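Local coordinates for twin-arginine translocation pathway signal protein (Burkholderia phytofirmans, PDB 2RJO) that probably serves as a periplasmic sugar-binding protein, holding beta-D-galactopyranose in the cleft between its two lobes, at residues 45-55 with 72-80. Numbering follows the deposited sequence.
Sequences GSSEKGIADIR and NDSADARVI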
loop_
_atom_site.group_PDB
_atom_site.type_symbol
_atom_site.label_atom_id
_atom_site.label_comp_id
_atom_site.label_asym_id
_atom_site.label_seq_id
_atom_site.Cartn_x
_atom_site.Cartn_y
_atom_site.Cartn_z
ATOM N N GLY A 45 13.855 1.842 4.516
ATOM C CA GLY A 45 13.464 2.868 5.468
ATOM C C GLY A 45 14.251 4.158 5.417
ATOM O O GLY A 45 13.902 5.133 6.090
ATOM N N SER A 46 15.314 4.163 4.620
ATOM C CA SER A 46 16.164 5.336 4.482
ATOM C C SER A 46 15.764 6.186 3.287
ATOM O O SER A 46 16.047 5.821 2.154
ATOM C CB SER A 46 17.621 4.902 4.320
ATOM O OG SER A 46 18.474 6.028 4.257
ATOM N N SER A 47 15.100 7.311 3.535
ATOM C CA SER A 47 14.698 8.200 2.446
ATOM C C SER A 47 15.949 8.681 1.720
ATOM O O SER A 47 15.938 8.925 0.514
ATOM C CB SER A 47 13.935 9.409 2.990
ATOM O OG SER A 47 12.666 9.036 3.496
ATOM N N GLU A 48 17.031 8.813 2.480
ATOM C CA GLU A 48 18.317 9.266 1.956
ATOM C C GLU A 48 18.876 8.260 0.944
ATOM O O GLU A 48 19.389 8.638 -0.111
ATOM C CB GLU A 48 19.298 9.453 3.118
ATOM C CG GLU A 48 18.707 10.149 4.379
ATOM C CD GLU A 48 17.848 9.223 5.282
ATOM O OE1 GLU A 48 18.223 8.044 5.483
ATOM O OE2 GLU A 48 16.807 9.679 5.817
ATOM N N LYS A 49 18.769 6.976 1.261
ATOM C CA LYS A 49 19.249 5.937 0.351
ATOM C C LYS A 49 18.381 5.865 -0.910
ATOM O O LYS A 49 18.897 5.747 -2.021
ATOM C CB LYS A 49 19.236 4.572 1.038
ATOM C CG LYS A 49 19.613 3.461 0.089
ATOM C CD LYS A 49 19.607 2.102 0.739
ATOM C CE LYS A 49 19.847 1.034 -0.311
ATOM N NZ LYS A 49 19.911 -0.307 0.289
ATOM N N GLY A 50 17.065 5.934 -0.725
ATOM C CA GLY A 50 16.151 5.868 -1.852
ATOM C C GLY A 50 16.392 6.922 -2.912
ATOM O O GLY A 50 16.414 6.623 -4.106
ATOM N N ILE A 51 16.581 8.166 -2.494
ATOM C CA ILE A 51 16.806 9.216 -3.469
ATOM C C ILE A 51 18.206 9.106 -4.065
ATOM O O ILE A 51 18.422 9.410 -5.243
ATOM C CB ILE A 51 16.596 10.612 -2.844
ATOM C CG1 ILE A 51 16.671 11.678 -3.930
ATOM C CG2 ILE A 51 17.640 10.880 -1.800
ATOM C CD1 ILE A 51 15.708 11.437 -5.077
ATOM N N ALA A 52 19.157 8.646 -3.261
ATOM C CA ALA A 52 20.529 8.493 -3.738
ATOM C C ALA A 52 20.571 7.476 -4.869
ATOM O O ALA A 52 21.181 7.721 -5.913
ATOM C CB ALA A 52 21.436 8.048 -2.596
ATOM N N ASP A 53 19.915 6.335 -4.661
ATOM C CA ASP A 53 19.862 5.271 -5.658
ATOM C C ASP A 53 19.165 5.706 -6.942
ATOM O O ASP A 53 19.612 5.379 -8.049
ATOM C CB ASP A 53 19.141 4.046 -5.084
ATOM C CG ASP A 53 19.943 3.354 -4.005
ATOM O OD1 ASP A 53 20.981 3.914 -3.594
ATOM O OD2 ASP A 53 19.539 2.254 -3.558
ATOM N N ILE A 54 18.060 6.428 -6.789
ATOM C CA ILE A 54 17.305 6.904 -7.933
ATOM C C ILE A 54 18.189 7.835 -8.749
ATOM O O ILE A 54 18.172 7.786 -9.978
ATOM C CB ILE A 54 16.021 7.642 -7.487
ATOM C CG1 ILE A 54 15.004 6.632 -6.945
ATOM C CG2 ILE A 54 15.427 8.400 -8.645
ATOM C CD1 ILE A 54 13.788 7.254 -6.292
ATOM N N ARG A 55 18.965 8.674 -8.064
ATOM C CA ARG A 55 19.866 9.600 -8.746
ATOM C C ARG A 55 20.959 8.821 -9.466
ATOM O O ARG A 55 21.281 9.100 -10.615
ATOM C CB ARG A 55 20.496 10.590 -7.748
ATOM C CG ARG A 55 19.649 11.842 -7.494
ATOM C CD ARG A 55 20.092 12.613 -6.240
ATOM N NE ARG A 55 19.209 13.750 -5.987
ATOM C CZ ARG A 55 19.093 14.377 -4.818
ATOM N NH1 ARG A 55 19.807 13.985 -3.765
ATOM N NH2 ARG A 55 18.245 15.396 -4.695
ATOM N N ASN A 72 9.079 6.480 0.391
ATOM C CA ASN A 72 9.248 6.111 1.799
ATOM C C ASN A 72 8.430 7.059 2.682
ATOM O O ASN A 72 7.782 6.633 3.636
ATOM C CB ASN A 72 10.732 6.181 2.171
ATOM C CG ASN A 72 10.997 5.792 3.604
ATOM O OD1 ASN A 72 10.609 4.707 4.047
ATOM N ND2 ASN A 72 11.677 6.675 4.344
ATOM N N ASP A 73 8.461 8.343 2.345
ATOM C CA ASP A 73 7.709 9.363 3.074
ATOM C C ASP A 73 7.130 10.296 2.016
ATOM O O ASP A 73 7.621 10.348 0.889
ATOM C CB ASP A 73 8.625 10.151 4.032
ATOM C CG ASP A 73 8.290 9.905 5.510
ATOM O OD1 ASP A 73 7.124 9.534 5.803
ATOM O OD2 ASP A 73 9.183 10.099 6.385
ATOM N N SER A 74 6.087 11.028 2.372
ATOM C CA SER A 74 5.457 11.937 1.423
ATOM C C SER A 74 6.372 13.060 0.931
ATOM O O SER A 74 6.177 13.583 -0.163
ATOM C CB SER A 74 4.191 12.525 2.042
ATOM O OG SER A 74 3.368 11.471 2.518
ATOM N N ALA A 75 7.369 13.423 1.729
ATOM C CA ALA A 75 8.300 14.484 1.350
ATOM C C ALA A 75 9.202 14.037 0.206
ATOM O O ALA A 75 9.473 14.817 -0.712
ATOM C CB ALA A 75 9.155 14.883 2.544
ATOM N N ASP A 76 9.662 12.785 0.265
ATOM C CA ASP A 76 10.550 12.220 -0.750
ATOM C C ASP A 76 9.996 12.311 -2.162
ATOM O O ASP A 76 10.748 12.455 -3.116
ATOM C CB ASP A 76 10.832 10.750 -0.440
ATOM C CG ASP A 76 11.497 10.554 0.901
ATOM O OD1 ASP A 76 12.518 11.225 1.147
ATOM O OD2 ASP A 76 11.007 9.723 1.700
ATOM N N ALA A 77 8.680 12.206 -2.286
ATOM C CA ALA A 77 8.018 12.258 -3.588
ATOM C C ALA A 77 8.393 13.456 -4.451
ATOM O O ALA A 77 8.671 13.298 -5.639
ATOM C CB ALA A 77 6.518 12.231 -3.404
ATOM N N ARG A 78 8.395 14.651 -3.869
ATOM C CA ARG A 78 8.713 15.837 -4.646
ATOM C C ARG A 78 10.132 15.813 -5.184
ATOM O O ARG A 78 10.353 16.059 -6.367
ATOM C CB ARG A 78 8.517 17.115 -3.828
ATOM C CG ARG A 78 8.588 18.389 -4.685
ATOM C CD ARG A 78 8.751 19.632 -3.820
ATOM N NE ARG A 78 7.845 19.627 -2.676
ATOM C CZ ARG A 78 6.530 19.805 -2.752
ATOM N NH1 ARG A 78 5.946 20.006 -3.925
ATOM N NH2 ARG A 78 5.800 19.785 -1.640
ATOM N N VAL A 79 11.101 15.507 -4.332
ATOM C CA VAL A 79 12.476 15.497 -4.806
ATOM C C VAL A 79 12.690 14.426 -5.870
ATOM O O VAL A 79 13.433 14.647 -6.828
ATOM C CB VAL A 79 13.466 15.311 -3.652
ATOM C CG1 VAL A 79 13.210 14.014 -2.941
ATOM C CG2 VAL A 79 14.869 15.367 -4.177
ATOM N N ILE A 80 12.034 13.279 -5.718
ATOM C CA ILE A 80 12.155 12.212 -6.702
ATOM C C ILE A 80 11.582 12.690 -8.027
ATOM O O ILE A 80 12.188 12.507 -9.073
ATOM C CB ILE A 80 11.381 10.951 -6.263
ATOM C CG1 ILE A 80 12.055 10.333 -5.043
ATOM C CG2 ILE A 80 11.288 9.955 -7.425
ATOM C CD1 ILE A 80 11.292 9.163 -4.464
HETATM O O HOH W 1 15.858 16.337 -7.015
#
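Two neighbouring helices of a periplasmic-binding-protein lobe, 47-60 and 74-87, pack side by side here: Ser47 of the first meets Asp76 of the second and Asn72 of the loop leading into it, and isoleucines and a valine pack further along. Their short segments run nearly parallel, 18° apart with axes 10.5 Å from each other, as expected of successive helices of the alternating beta-alpha fold, with strand 65-69 between them in the chain. Ser47 OG is gripped twice: Asn72 ND2 donates to it over 2.7 Å, almost straight at 170° and in the amide plane, while OG itself donates to Asp76 OD2 on the syn side of the carboxylate, at 2.5 Å. Asn72 ND2 adds a weak bond to Gly45 O, 3.2 Å long and bent to 125°. One turn on, Ile51 extends CD1 to 3.8 Å from Ile80 CG1, and its CG1 meets Val79 CG2 tip to tip at 4.1 Å. The Ile54 and Ile80 side chains cross at about a right angle, their CD1 atoms 3.6 Å apart, and both rest on Leu67. Because Asn72 OD1 accepts from Arg13 NE, the amide's rotation should be fixed from both ends, consistent with a second-shell role in positioning Arg13, a galactose-pocket residue.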